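Local structure of aspartate aminotransferase, cytoplasmic (Schizosaccharomyces pombe 972h-, 6JPK) at residues I174-P178 against S208-H214; W202-F206 against W235-F240. The protein catalyses the pyridoxal 5'-phosphate-dependent transfer of an amino group between L-aspartate and 2-oxoglutarate, giving oxaloacetate and L-glutamate. The protein carries 1 engineered substitution. One frame throughout, in Å; residues are numbered along the deposited sequence.

Both interactions involve helix 199-211. Interaction 1 joins its C-terminal end and the turn after it to the end of helix 167-176. Interaction 2 joins its earlier turns to helix 235-241. Their centres lie about 14 Å apart. Along the chain the segments alternate: 174-178, 202-206, 208-214, 235-240. In sequence, strand 182-186 comes between the first two helices and strand 215-220 between the last two; the strands are parallel neighbours in the large mixed sheet of this aminotransferase. Helix 199-211 packs against both other helices. The two contacts meet directly: Ile174 CD1 is 3.8 Å from Ile205 CG2, and Leu210 CD2 is 3.9 Å from Phe240 CE1. Both lie away from the probable substrate-binding residues.

Interaction 1 of 2, residues I174-P178 against S208-H214; sequences IKSAP and SLLSRKH
Two helix ends lie side by side here. Residues 174-176 finish one helix, and Ala177 (phi/psi -65/146) and Pro178 continue in extended form. Residues 208-211 finish the other. Lys213 then takes a positive phi (60/34) and closes a Schellman motif: His214 N bonds Leu209 O at 3.1 Å, and Lys213 N bonds Leu210 O at 3.0 Å. The nearest CA pairs are Lys175-Ser208 (6.2 Å) and Ile174-Leu209 (6.3 Å).

Arg212 and His214 point CA-to-CB toward 174-178 and bind its carbonyls. Arg212 is folded, with chi1, chi2 and chi3 all m. Its NH2 donates to Ala177 O at 2.8 Å, and its NE reaches the same Ala177 O at 3.2 Å. Lys175 O sits over one face of the guanidinium. His214 has chi1 m and chi2 -41°. Its NE2 donates to Ile174 O at 2.9 Å, nearly straight at 172°. Pro178 O lies near the ring plane, 3.1 Å from His214 CE1.

These bonds join the C-terminal ends of two helices, and the turns after them, in the alpha/beta domain of a fold-type I aminotransferase. Strand 182-186 of its large sheet lies beneath, and its Phe183 touches Ile174, Ala177 and Leu209 and meets the His214 ring. His214 O also bonds Tyr4 of the second subunit.

The apolar part centres on Ile174 (mt). Its CG2 is 3.7 Å from Ser208 CB, 3.8 Å from His214 CD2 and 4.1 Å from CD2 of Leu209 (mt). On the exposed side Lys175, whose CA-to-CB bond points away, is extended (mttt), with CE 3.6 Å from Ser208 OG.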
loop_
_atom_site.group_PDB
_atom_site.type_symbol
_atom_site.label_atom_id
_atom_site.label_comp_id
_atom_site.label_asym_id
_atom_site.label_seq_id
_atom_site.Cartn_x
_atom_site.Cartn_y
_atom_site.Cartn_z
ATOM N N ILE A 174 10.573 -13.750 -28.672
ATOM C CA ILE A 174 11.214 -14.546 -27.626
ATOM C C ILE A 174 12.561 -15.076 -28.107
ATOM O O ILE A 174 13.563 -15.004 -27.389
ATOM C CB ILE A 174 10.293 -15.692 -27.169
ATOM C CG1 ILE A 174 9.080 -15.132 -26.417
ATOM C CG2 ILE A 174 11.089 -16.689 -26.296
ATOM C CD1 ILE A 174 7.983 -16.151 -26.157
ATOM N N LYS A 175 12.615 -15.590 -29.336
ATOM C CA LYS A 175 13.855 -16.195 -29.805
ATOM C C LYS A 175 14.947 -15.158 -30.052
ATOM O O LYS A 175 16.128 -15.462 -29.863
ATOM C CB LYS A 175 13.603 -17.002 -31.076
ATOM C CG LYS A 175 12.647 -18.166 -30.899
ATOM C CD LYS A 175 12.287 -18.740 -32.270
ATOM C CE LYS A 175 11.585 -20.081 -32.146
ATOM N NZ LYS A 175 10.907 -20.470 -33.411
ATOM N N SER A 176 14.592 -13.939 -30.461
ATOM C CA SER A 176 15.614 -12.956 -30.813
ATOM C C SER A 176 16.014 -12.058 -29.649
ATOM O O SER A 176 17.035 -11.377 -29.738
ATOM C CB SER A 176 15.130 -12.087 -31.986
ATOM O OG SER A 176 13.973 -11.361 -31.604
ATOM N N ALA A 177 15.234 -12.023 -28.573
ATOM C CA ALA A 177 15.586 -11.195 -27.433
ATOM C C ALA A 177 16.876 -11.710 -26.802
ATOM O O ALA A 177 17.141 -12.914 -26.817
ATOM C CB ALA A 177 14.459 -11.187 -26.394
ATOM N N PRO A 178 17.707 -10.812 -26.272
ATOM C CA PRO A 178 18.943 -11.243 -25.605
ATOM C C PRO A 178 18.655 -12.283 -24.532
ATOM O O PRO A 178 17.644 -12.212 -23.829
ATOM C CB PRO A 178 19.483 -9.946 -24.994
ATOM C CG PRO A 178 18.931 -8.852 -25.899
ATOM C CD PRO A 178 17.556 -9.345 -26.284
ATOM N N SER A 208 10.662 -21.969 -26.026
ATOM C CA SER A 208 11.568 -20.930 -26.502
ATOM C C SER A 208 12.054 -20.040 -25.359
ATOM O O SER A 208 13.211 -19.599 -25.367
ATOM C CB SER A 208 10.889 -20.103 -27.587
ATOM O OG SER A 208 10.720 -20.874 -28.766
ATOM N N LEU A 209 11.189 -19.764 -24.367
ATOM C CA LEU A 209 11.631 -19.013 -23.193
ATOM C C LEU A 209 12.774 -19.724 -22.475
ATOM O O LEU A 209 13.738 -19.083 -22.045
ATOM C CB LEU A 209 10.462 -18.788 -22.223
ATOM C CG LEU A 209 9.361 -17.784 -22.582
ATOM C CD1 LEU A 209 8.124 -18.034 -21.709
ATOM C CD2 LEU A 209 9.843 -16.349 -22.402
ATOM N N LEU A 210 12.682 -21.050 -22.322
ATOM C CA LEU A 210 13.759 -21.787 -21.662
ATOM C C LEU A 210 15.004 -21.868 -22.540
ATOM O O LEU A 210 16.126 -21.783 -22.033
ATOM C CB LEU A 210 13.297 -23.192 -21.288
ATOM C CG LEU A 210 11.978 -23.242 -20.520
ATOM C CD1 LEU A 210 11.384 -24.605 -20.710
ATOM C CD2 LEU A 210 12.152 -22.932 -19.062
ATOM N N SER A 211 14.826 -22.051 -23.852
ATOM C CA SER A 211 15.974 -22.116 -24.753
ATOM C C SER A 211 16.796 -20.829 -24.714
ATOM O O SER A 211 18.020 -20.868 -24.882
ATOM C CB SER A 211 15.501 -22.398 -26.175
ATOM O OG SER A 211 16.603 -22.570 -27.033
ATOM N N ARG A 212 16.147 -19.688 -24.493
ATOM C CA ARG A 212 16.829 -18.405 -24.389
ATOM C C ARG A 212 17.137 -18.013 -22.950
ATOM O O ARG A 212 17.680 -16.925 -22.722
ATOM C CB ARG A 212 15.996 -17.306 -25.053
ATOM C CG ARG A 212 15.876 -17.450 -26.564
ATOM C CD ARG A 212 17.247 -17.394 -27.233
ATOM N NE ARG A 212 17.712 -16.014 -27.390
ATOM C CZ ARG A 212 18.910 -15.673 -27.857
ATOM N NH1 ARG A 212 19.800 -16.610 -28.202
ATOM N NH2 ARG A 212 19.228 -14.390 -27.977
ATOM N N LYS A 213 16.796 -18.864 -21.979
ATOM C CA LYS A 213 17.138 -18.649 -20.571
ATOM C C LYS A 213 16.540 -17.349 -20.036
ATOM O O LYS A 213 17.147 -16.678 -19.196
ATOM C CB LYS A 213 18.660 -18.665 -20.353
ATOM C CG LYS A 213 19.379 -19.814 -21.059
ATOM C CD LYS A 213 20.870 -19.817 -20.721
ATOM C CE LYS A 213 21.649 -20.733 -21.652
ATOM N NZ LYS A 213 21.123 -22.127 -21.612
ATOM N N HIS A 214 15.357 -16.979 -20.528
ATOM C CA HIS A 214 14.690 -15.779 -20.053
ATOM C C HIS A 214 14.155 -15.995 -18.641
ATOM O O HIS A 214 13.900 -17.122 -18.218
ATOM C CB HIS A 214 13.538 -15.393 -20.988
ATOM C CG HIS A 214 13.972 -15.019 -22.374
ATOM N ND1 HIS A 214 15.093 -14.254 -22.629
ATOM C CD2 HIS A 214 13.425 -15.303 -23.581
ATOM C CE1 HIS A 214 15.215 -14.089 -23.935
ATOM N NE2 HIS A 214 14.213 -14.710 -24.532
#

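Interaction 2 of 2, residues W202-F206 against W235-F240; sequences WLSIF and WALNEF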
loop_
_atom_site.group_PDB
_atom_site.type_symbol
_atom_site.label_atom_id
_atom_site.label_comp_id
_atom_site.label_asym_id
_atom_site.label_seq_id
_atom_site.Cartn_x
_atom_site.Cartn_y
_atom_site.Cartn_z
ATOM N N TRP A 202 1.124 -22.316 -25.705
ATOM C CA TRP A 202 1.863 -22.104 -24.462
ATOM C C TRP A 202 3.089 -23.001 -24.377
ATOM O O TRP A 202 4.162 -22.562 -23.939
ATOM C CB TRP A 202 0.966 -22.374 -23.257
ATOM C CG TRP A 202 0.212 -21.203 -22.705
ATOM C CD1 TRP A 202 -1.135 -21.113 -22.522
ATOM C CD2 TRP A 202 0.768 -19.983 -22.210
ATOM N NE1 TRP A 202 -1.457 -19.903 -21.952
ATOM C CE2 TRP A 202 -0.304 -19.191 -21.753
ATOM C CE3 TRP A 202 2.072 -19.481 -22.109
ATOM C CZ2 TRP A 202 -0.116 -17.916 -21.218
ATOM C CZ3 TRP A 202 2.255 -18.227 -21.568
ATOM C CH2 TRP A 202 1.163 -17.453 -21.134
ATOM N N LEU A 203 2.936 -24.278 -24.734
ATOM C CA LEU A 203 4.057 -25.209 -24.631
ATOM C C LEU A 203 5.208 -24.767 -25.526
ATOM O O LEU A 203 6.378 -24.829 -25.131
ATOM C CB LEU A 203 3.600 -26.621 -25.002
ATOM C CG LEU A 203 2.558 -27.272 -24.086
ATOM C CD1 LEU A 203 2.194 -28.652 -24.629
ATOM C CD2 LEU A 203 3.074 -27.364 -22.652
ATOM N N SER A 204 4.891 -24.307 -26.735
ATOM C CA SER A 204 5.924 -23.778 -27.621
ATOM C C SER A 204 6.517 -22.477 -27.074
ATOM O O SER A 204 7.724 -22.239 -27.198
ATOM C CB SER A 204 5.327 -23.580 -29.012
ATOM O OG SER A 204 6.162 -22.783 -29.827
ATOM N N ILE A 205 5.689 -21.628 -26.459
ATOM C CA ILE A 205 6.201 -20.415 -25.821
ATOM C C ILE A 205 7.179 -20.770 -24.699
ATOM O O ILE A 205 8.265 -20.184 -24.588
ATOM C CB ILE A 205 5.037 -19.548 -25.304
ATOM C CG1 ILE A 205 4.299 -18.881 -26.461
ATOM C CG2 ILE A 205 5.540 -18.482 -24.330
ATOM C CD1 ILE A 205 2.948 -18.302 -26.045
ATOM N N PHE A 206 6.809 -21.734 -23.850
ATOM C CA PHE A 206 7.694 -22.134 -22.754
ATOM C C PHE A 206 9.009 -22.689 -23.281
ATOM O O PHE A 206 10.082 -22.380 -22.747
ATOM C CB PHE A 206 7.009 -23.173 -21.860
ATOM C CG PHE A 206 5.842 -22.633 -21.080
ATOM C CD1 PHE A 206 5.793 -21.296 -20.720
ATOM C CD2 PHE A 206 4.791 -23.468 -20.714
ATOM C CE1 PHE A 206 4.722 -20.800 -19.995
ATOM C CE2 PHE A 206 3.713 -22.979 -19.987
ATOM C CZ PHE A 206 3.679 -21.643 -19.628
ATOM N N TRP A 235 -3.538 -22.968 -15.156
ATOM C CA TRP A 235 -2.889 -24.053 -15.894
ATOM C C TRP A 235 -1.487 -23.671 -16.366
ATOM O O TRP A 235 -0.552 -24.475 -16.266
ATOM C CB TRP A 235 -3.747 -24.473 -17.099
ATOM C CG TRP A 235 -3.068 -25.563 -17.894
ATOM C CD1 TRP A 235 -3.170 -26.908 -17.690
ATOM C CD2 TRP A 235 -2.134 -25.389 -18.973
ATOM N NE1 TRP A 235 -2.376 -27.587 -18.595
ATOM C CE2 TRP A 235 -1.734 -26.675 -19.394
ATOM C CE3 TRP A 235 -1.611 -24.269 -19.634
ATOM C CZ2 TRP A 235 -0.817 -26.875 -20.442
ATOM C CZ3 TRP A 235 -0.700 -24.470 -20.680
ATOM C CH2 TRP A 235 -0.319 -25.767 -21.072
ATOM N N ALA A 236 -1.323 -22.455 -16.900
ATOM C CA ALA A 236 -0.030 -22.057 -17.453
ATOM C C ALA A 236 1.042 -21.994 -16.374
ATOM O O ALA A 236 2.180 -22.424 -16.602
ATOM C CB ALA A 236 -0.152 -20.707 -18.168
ATOM N N LEU A 237 0.698 -21.441 -15.201
ATOM C CA LEU A 237 1.588 -21.433 -14.046
ATOM C C LEU A 237 2.068 -22.827 -13.696
ATOM O O LEU A 237 3.262 -23.053 -13.469
ATOM C CB LEU A 237 0.866 -20.862 -12.827
ATOM C CG LEU A 237 1.127 -19.439 -12.402
ATOM C CD1 LEU A 237 0.748 -18.528 -13.544
ATOM C CD2 LEU A 237 0.292 -19.169 -11.158
ATOM N N ASN A 238 1.131 -23.763 -13.578
ATOM C CA ASN A 238 1.486 -25.098 -13.129
ATOM C C ASN A 238 2.213 -25.876 -14.211
ATOM O O ASN A 238 3.024 -26.758 -13.903
ATOM C CB ASN A 238 0.231 -25.824 -12.651
ATOM C CG ASN A 238 -0.219 -25.319 -11.286
ATOM O OD1 ASN A 238 0.368 -25.665 -10.259
ATOM N ND2 ASN A 238 -1.219 -24.464 -11.274
ATOM N N GLU A 239 1.952 -25.562 -15.476
ATOM C CA GLU A 239 2.730 -26.199 -16.533
ATOM C C GLU A 239 4.185 -25.753 -16.471
ATOM O O GLU A 239 5.103 -26.569 -16.638
ATOM C CB GLU A 239 2.126 -25.884 -17.900
ATOM C CG GLU A 239 2.590 -26.827 -19.004
ATOM C CD GLU A 239 2.092 -28.271 -18.814
ATOM O OE1 GLU A 239 1.159 -28.523 -17.999
ATOM O OE2 GLU A 239 2.639 -29.161 -19.491
ATOM N N PHE A 240 4.413 -24.463 -16.196
ATOM C CA PHE A 240 5.774 -23.951 -16.148
ATOM C C PHE A 240 6.568 -24.577 -15.010
ATOM O O PHE A 240 7.788 -24.738 -15.131
ATOM C CB PHE A 240 5.766 -22.421 -16.038
ATOM C CG PHE A 240 7.114 -21.796 -16.272
ATOM C CD1 PHE A 240 7.629 -21.697 -17.553
ATOM C CD2 PHE A 240 7.870 -21.321 -15.214
ATOM C CE1 PHE A 240 8.880 -21.135 -17.781
ATOM C CE2 PHE A 240 9.127 -20.754 -15.431
ATOM C CZ PHE A 240 9.633 -20.662 -16.714
#
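This is helix-to-helix packing in the alpha/beta domain of the aminotransferase fold. The short segments 202-206 and 235-240 run roughly the same way, crossing at -43°. Their axes come no closer than 11.0 Å, and large side chains fill the gap. No hydrogen bond crosses it.

Ala236, with its small side chain, is a low point in the surface of helix 235-240. Trp202 and Phe206, one helical turn apart, both point toward that helix and both reach Ala236. The Ala236 methyl lies against the Trp202 face: CB is 4.1 Å from the centroid of the five-membered ring, a CH-pi contact. The tip of Phe206 comes in beside it, with CZ 3.5 Å from Ala236 O and 4.2 Å from Ala236 CB. Glu239 CB bounds the Phe206 ring at CE2, 3.9 Å away.

Trp235 starts out sideways, but its ring end (chi1 t) comes over to the first helix. Its CZ3 rests 3.7 Å from Trp202 CB, and its CH2 lies 4.1 Å from Leu203 CD2. Leu203 fills the more exposed edge, also touching the Glu239 carboxylate, which forms a salt bridge with Lys242. Arg199 makes a cation-pi contact with Trp235. Toward the sheet, Phe206 touches Phe218 and Phe240 touches Val216, both on strand 215-220. There the edge of Phe240 meets the face of Phe206 in an edge-to-face pair. The ring planes are 61° apart, and Phe206 CD1 lies 3.7 Å from Phe240 CD1.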